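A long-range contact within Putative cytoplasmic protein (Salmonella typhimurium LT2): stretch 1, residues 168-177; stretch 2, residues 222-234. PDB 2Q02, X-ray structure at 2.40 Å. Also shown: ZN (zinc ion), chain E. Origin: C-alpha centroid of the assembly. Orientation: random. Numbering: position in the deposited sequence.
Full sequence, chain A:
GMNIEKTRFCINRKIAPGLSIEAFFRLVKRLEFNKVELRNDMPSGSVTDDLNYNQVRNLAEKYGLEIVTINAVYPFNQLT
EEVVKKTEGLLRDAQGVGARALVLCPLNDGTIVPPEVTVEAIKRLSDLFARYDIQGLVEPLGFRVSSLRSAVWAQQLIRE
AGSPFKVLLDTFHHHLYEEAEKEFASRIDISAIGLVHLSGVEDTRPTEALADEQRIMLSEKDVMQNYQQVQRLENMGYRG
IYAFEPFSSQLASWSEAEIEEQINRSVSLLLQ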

# COMPACT_ATOMS: atom_id res chain seq x y z
N LEU A 168 1.00 -7.08 -2.31
CA LEU A 168 0.31 -6.07 -1.54
C LEU A 168 -1.17 -6.07 -1.98
O LEU A 168 -1.51 -5.68 -3.11
CB LEU A 168 0.96 -4.71 -1.79
CG LEU A 168 0.64 -3.63 -0.78
CD1 LEU A 168 1.44 -2.35 -1.13
CD2 LEU A 168 -0.89 -3.36 -0.67
N LEU A 169 -2.03 -6.53 -1.08
CA LEU A 169 -3.44 -6.63 -1.38
C LEU A 169 -4.12 -5.30 -0.99
O LEU A 169 -4.18 -4.91 0.17
CB LEU A 169 -4.05 -7.82 -0.62
CG LEU A 169 -5.37 -8.40 -1.11
CD1 LEU A 169 -5.72 -9.57 -0.21
CD2 LEU A 169 -6.52 -7.39 -1.14
N ASP A 170 -4.63 -4.61 -1.99
CA ASP A 170 -5.33 -3.36 -1.77
C ASP A 170 -6.85 -3.57 -2.02
O ASP A 170 -7.25 -3.98 -3.12
CB ASP A 170 -4.72 -2.36 -2.73
CG ASP A 170 -5.21 -0.99 -2.50
OD1 ASP A 170 -6.44 -0.81 -2.48
OD2 ASP A 170 -4.35 -0.09 -2.37
N THR A 171 -7.68 -3.34 -1.00
CA THR A 171 -9.11 -3.69 -1.09
C THR A 171 -9.83 -2.97 -2.24
O THR A 171 -10.77 -3.52 -2.81
CB THR A 171 -9.87 -3.38 0.19
OG1 THR A 171 -9.71 -2.00 0.51
CG2 THR A 171 -9.39 -4.27 1.34
N PHE A 172 -9.41 -1.76 -2.57
CA PHE A 172 -9.94 -1.04 -3.72
C PHE A 172 -9.60 -1.75 -5.02
O PHE A 172 -10.46 -1.91 -5.91
CB PHE A 172 -9.38 0.38 -3.75
CG PHE A 172 -9.67 1.13 -5.02
CD1 PHE A 172 -8.81 1.08 -6.10
CD2 PHE A 172 -10.80 1.95 -5.11
CE1 PHE A 172 -9.08 1.82 -7.27
CE2 PHE A 172 -11.07 2.69 -6.27
CZ PHE A 172 -10.21 2.64 -7.34
N HIS A 173 -8.34 -2.16 -5.13
CA HIS A 173 -7.88 -2.81 -6.36
C HIS A 173 -8.49 -4.20 -6.52
O HIS A 173 -8.81 -4.60 -7.64
CB HIS A 173 -6.36 -2.77 -6.50
CG HIS A 173 -5.84 -1.38 -6.70
ND1 HIS A 173 -6.16 -0.62 -7.80
CD2 HIS A 173 -5.06 -0.60 -5.91
CE1 HIS A 173 -5.58 0.57 -7.70
NE2 HIS A 173 -4.90 0.60 -6.57
N HIS A 174 -8.69 -4.90 -5.41
CA HIS A 174 -9.47 -6.14 -5.42
C HIS A 174 -10.90 -5.88 -5.91
O HIS A 174 -11.46 -6.64 -6.72
CB HIS A 174 -9.51 -6.75 -4.00
CG HIS A 174 -10.37 -7.98 -3.88
ND1 HIS A 174 -9.87 -9.26 -4.04
CD2 HIS A 174 -11.68 -8.12 -3.60
CE1 HIS A 174 -10.85 -10.13 -3.88
NE2 HIS A 174 -11.96 -9.46 -3.62
N HIS A 175 -11.52 -4.82 -5.40
CA HIS A 175 -12.90 -4.51 -5.75
C HIS A 175 -13.06 -4.22 -7.23
O HIS A 175 -14.04 -4.65 -7.83
CB HIS A 175 -13.39 -3.32 -4.93
CG HIS A 175 -14.83 -2.98 -5.15
ND1 HIS A 175 -15.24 -1.81 -5.76
CD2 HIS A 175 -15.96 -3.64 -4.81
CE1 HIS A 175 -16.56 -1.76 -5.78
NE2 HIS A 175 -17.02 -2.87 -5.22
N LEU A 176 -12.09 -3.52 -7.81
CA LEU A 176 -12.14 -3.17 -9.25
C LEU A 176 -11.84 -4.34 -10.18
O LEU A 176 -12.32 -4.37 -11.31
CB LEU A 176 -11.20 -2.01 -9.61
CG LEU A 176 -11.84 -0.64 -9.63
CD1 LEU A 176 -12.16 -0.17 -8.22
CD2 LEU A 176 -10.88 0.31 -10.31
N TYR A 177 -11.02 -5.29 -9.71
CA TYR A 177 -10.80 -6.53 -10.45
C TYR A 177 -12.03 -7.37 -10.32
O TYR A 177 -12.19 -8.08 -9.35
CB TYR A 177 -9.57 -7.30 -9.94
CG TYR A 177 -9.29 -8.57 -10.72
CD1 TYR A 177 -9.41 -8.59 -12.11
CD2 TYR A 177 -8.90 -9.74 -10.08
CE1 TYR A 177 -9.14 -9.75 -12.84
CE2 TYR A 177 -8.64 -10.91 -10.80
CZ TYR A 177 -8.76 -10.90 -12.17
OH TYR A 177 -8.51 -12.03 -12.88
N ASP A 222 -19.67 2.33 2.96
CA ASP A 222 -18.63 1.73 2.09
C ASP A 222 -19.25 0.77 1.07
O ASP A 222 -20.07 -0.07 1.41
CB ASP A 222 -17.53 1.01 2.93
CG ASP A 222 -16.47 0.27 2.07
OD1 ASP A 222 -16.10 0.71 0.95
OD2 ASP A 222 -15.97 -0.79 2.51
N VAL A 223 -18.85 0.90 -0.18
CA VAL A 223 -19.39 0.10 -1.28
C VAL A 223 -18.55 -1.18 -1.55
O VAL A 223 -19.02 -2.12 -2.20
CB VAL A 223 -19.54 1.00 -2.57
CG1 VAL A 223 -19.46 0.20 -3.87
CG2 VAL A 223 -20.85 1.81 -2.50
N MSE A 224 -17.34 -1.23 -1.02
CA MSE A 224 -16.39 -2.23 -1.48
C MSE A 224 -16.27 -3.49 -0.61
O MSE A 224 -15.50 -4.39 -0.95
CB MSE A 224 -15.02 -1.59 -1.66
CG MSE A 224 -15.10 -0.32 -2.45
SE MSE A 224 -13.43 0.11 -3.21
CE MSE A 224 -14.10 1.12 -4.59
N GLN A 225 -17.02 -3.55 0.49
CA GLN A 225 -17.01 -4.70 1.39
C GLN A 225 -15.67 -4.90 2.11
O GLN A 225 -15.18 -6.01 2.21
CB GLN A 225 -17.43 -5.99 0.65
CG GLN A 225 -18.93 -6.08 0.39
CD GLN A 225 -19.38 -7.48 -0.00
OE1 GLN A 225 -19.69 -8.31 0.86
NE2 GLN A 225 -19.42 -7.75 -1.30
N ASN A 226 -15.09 -3.82 2.62
CA ASN A 226 -13.84 -3.94 3.36
C ASN A 226 -13.98 -4.84 4.60
O ASN A 226 -13.14 -5.69 4.81
CB ASN A 226 -13.28 -2.57 3.78
CG ASN A 226 -12.63 -1.84 2.63
OD1 ASN A 226 -11.40 -1.73 2.55
ND2 ASN A 226 -13.45 -1.33 1.72
N TYR A 227 -15.05 -4.65 5.39
CA TYR A 227 -15.28 -5.45 6.60
C TYR A 227 -15.22 -6.91 6.23
O TYR A 227 -14.55 -7.69 6.91
CB TYR A 227 -16.64 -5.15 7.27
CG TYR A 227 -16.84 -5.82 8.64
CD1 TYR A 227 -16.38 -5.22 9.81
CD2 TYR A 227 -17.49 -7.06 8.76
CE1 TYR A 227 -16.56 -5.83 11.07
CE2 TYR A 227 -17.67 -7.68 10.02
CZ TYR A 227 -17.19 -7.06 11.17
OH TYR A 227 -17.35 -7.66 12.43
N GLN A 228 -15.90 -7.27 5.15
CA GLN A 228 -15.97 -8.66 4.70
C GLN A 228 -14.67 -9.14 4.06
O GLN A 228 -14.30 -10.30 4.23
CB GLN A 228 -17.13 -8.87 3.73
CG GLN A 228 -18.51 -8.74 4.38
CD GLN A 228 -19.18 -7.38 4.16
OE1 GLN A 228 -18.53 -6.35 3.98
NE2 GLN A 228 -20.51 -7.39 4.18
N GLN A 229 -13.98 -8.26 3.35
CA GLN A 229 -12.66 -8.63 2.80
C GLN A 229 -11.67 -8.88 3.93
O GLN A 229 -10.86 -9.79 3.83
CB GLN A 229 -12.10 -7.56 1.86
CG GLN A 229 -12.72 -7.52 0.48
CD GLN A 229 -11.88 -6.64 -0.46
OE1 GLN A 229 -10.69 -6.89 -0.65
NE2 GLN A 229 -12.50 -5.60 -1.03
N VAL A 230 -11.73 -8.07 4.98
CA VAL A 230 -10.84 -8.18 6.12
C VAL A 230 -11.18 -9.40 6.94
O VAL A 230 -10.28 -10.07 7.44
CB VAL A 230 -10.91 -6.95 7.06
CG1 VAL A 230 -10.24 -7.24 8.42
CG2 VAL A 230 -10.26 -5.73 6.41
N GLN A 231 -12.48 -9.66 7.11
CA GLN A 231 -12.98 -10.81 7.87
C GLN A 231 -12.55 -12.11 7.21
O GLN A 231 -12.21 -13.09 7.89
CB GLN A 231 -14.51 -10.75 8.04
CG GLN A 231 -15.07 -11.73 9.08
N ARG A 232 -12.53 -12.12 5.89
CA ARG A 232 -12.09 -13.29 5.17
C ARG A 232 -10.60 -13.57 5.41
O ARG A 232 -10.20 -14.72 5.69
CB ARG A 232 -12.35 -13.12 3.69
CG ARG A 232 -11.88 -14.31 2.88
CD ARG A 232 -12.43 -14.27 1.47
NE ARG A 232 -12.07 -13.04 0.73
CZ ARG A 232 -12.62 -12.72 -0.44
NH1 ARG A 232 -13.54 -13.54 -0.98
NH2 ARG A 232 -12.28 -11.60 -1.08
N LEU A 233 -9.79 -12.51 5.29
CA LEU A 233 -8.35 -12.60 5.52
C LEU A 233 -8.07 -13.14 6.91
O LEU A 233 -7.23 -14.04 7.09
CB LEU A 233 -7.67 -11.24 5.33
CG LEU A 233 -7.57 -10.77 3.87
CD1 LEU A 233 -7.09 -9.32 3.74
CD2 LEU A 233 -6.65 -11.67 3.09
N GLU A 234 -8.81 -12.61 7.89
CA GLU A 234 -8.70 -13.09 9.27
C GLU A 234 -9.06 -14.57 9.40
O GLU A 234 -8.38 -15.33 10.11
CB GLU A 234 -9.57 -12.26 10.22
CG GLU A 234 -9.03 -10.87 10.52
CD GLU A 234 -7.55 -10.86 10.89
OE1 GLU A 234 -7.20 -11.27 12.02
OE2 GLU A 234 -6.76 -10.43 10.03
ZN ZN E . -2.53 0.58 -2.26

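Two hydrogen bonds, both made at Thr171, anchor the first turn of helix 171-176 to the start of helix 226-234. Thr171 OG1 donates to Asn226 OD1 (2.7 Å), its p rotamer placing the hydroxyl against the amide. The backbone carbonyl of the same residue receives Gln229 NE2, with Thr171 O 3.2 Å from the nitrogen and an almost linear N-H...O angle of 174°. That carbonyl also accepts from His175 N (3.0 Å), as expected within a helix, so the glutamine uses its remaining capacity.

The amide of Gln229 is well suited to this buried site because NE2 has two hydrogens to give: besides Thr171 O, it donates to Met224 O, also at 3.2 Å, and so ties the loop before its own helix to the opposing stretch. Gln229 OE1 lies 3.3 Å from His174 CD2. Asn226 is likewise held from within its stretch, where ND2 and the backbone N donate to Asp222 OD2 (2.7 and 3.2 Å). Asp222 OD1 accepts from Met224 N at 3.0 Å, steadying the loop that carries the selenomethionine.

Met224 has the largest area covered across the contact, and its long, flexible side chain fills the space beside Phe172 and His175. Its CG sits over one face of the His175 imidazole, 3.8 Å from the ring centroid, while CE reaches Phe172 CD2 at 3.4 Å. This packing has a polar cost: His175 ND1, 3.4 Å from Met224 CE, is buried without a partner.

Farther along the second helix, His174 NE2 approaches Arg232 NH2 to 3.3 Å; both atoms are hydrogen-bonded elsewhere in the structure. Leu169 CD1 and Leu233 CD2 meet at 4.0 Å, adding an apolar contact beside the polar centre. Altogether, 547 Å² is buried between the stretches.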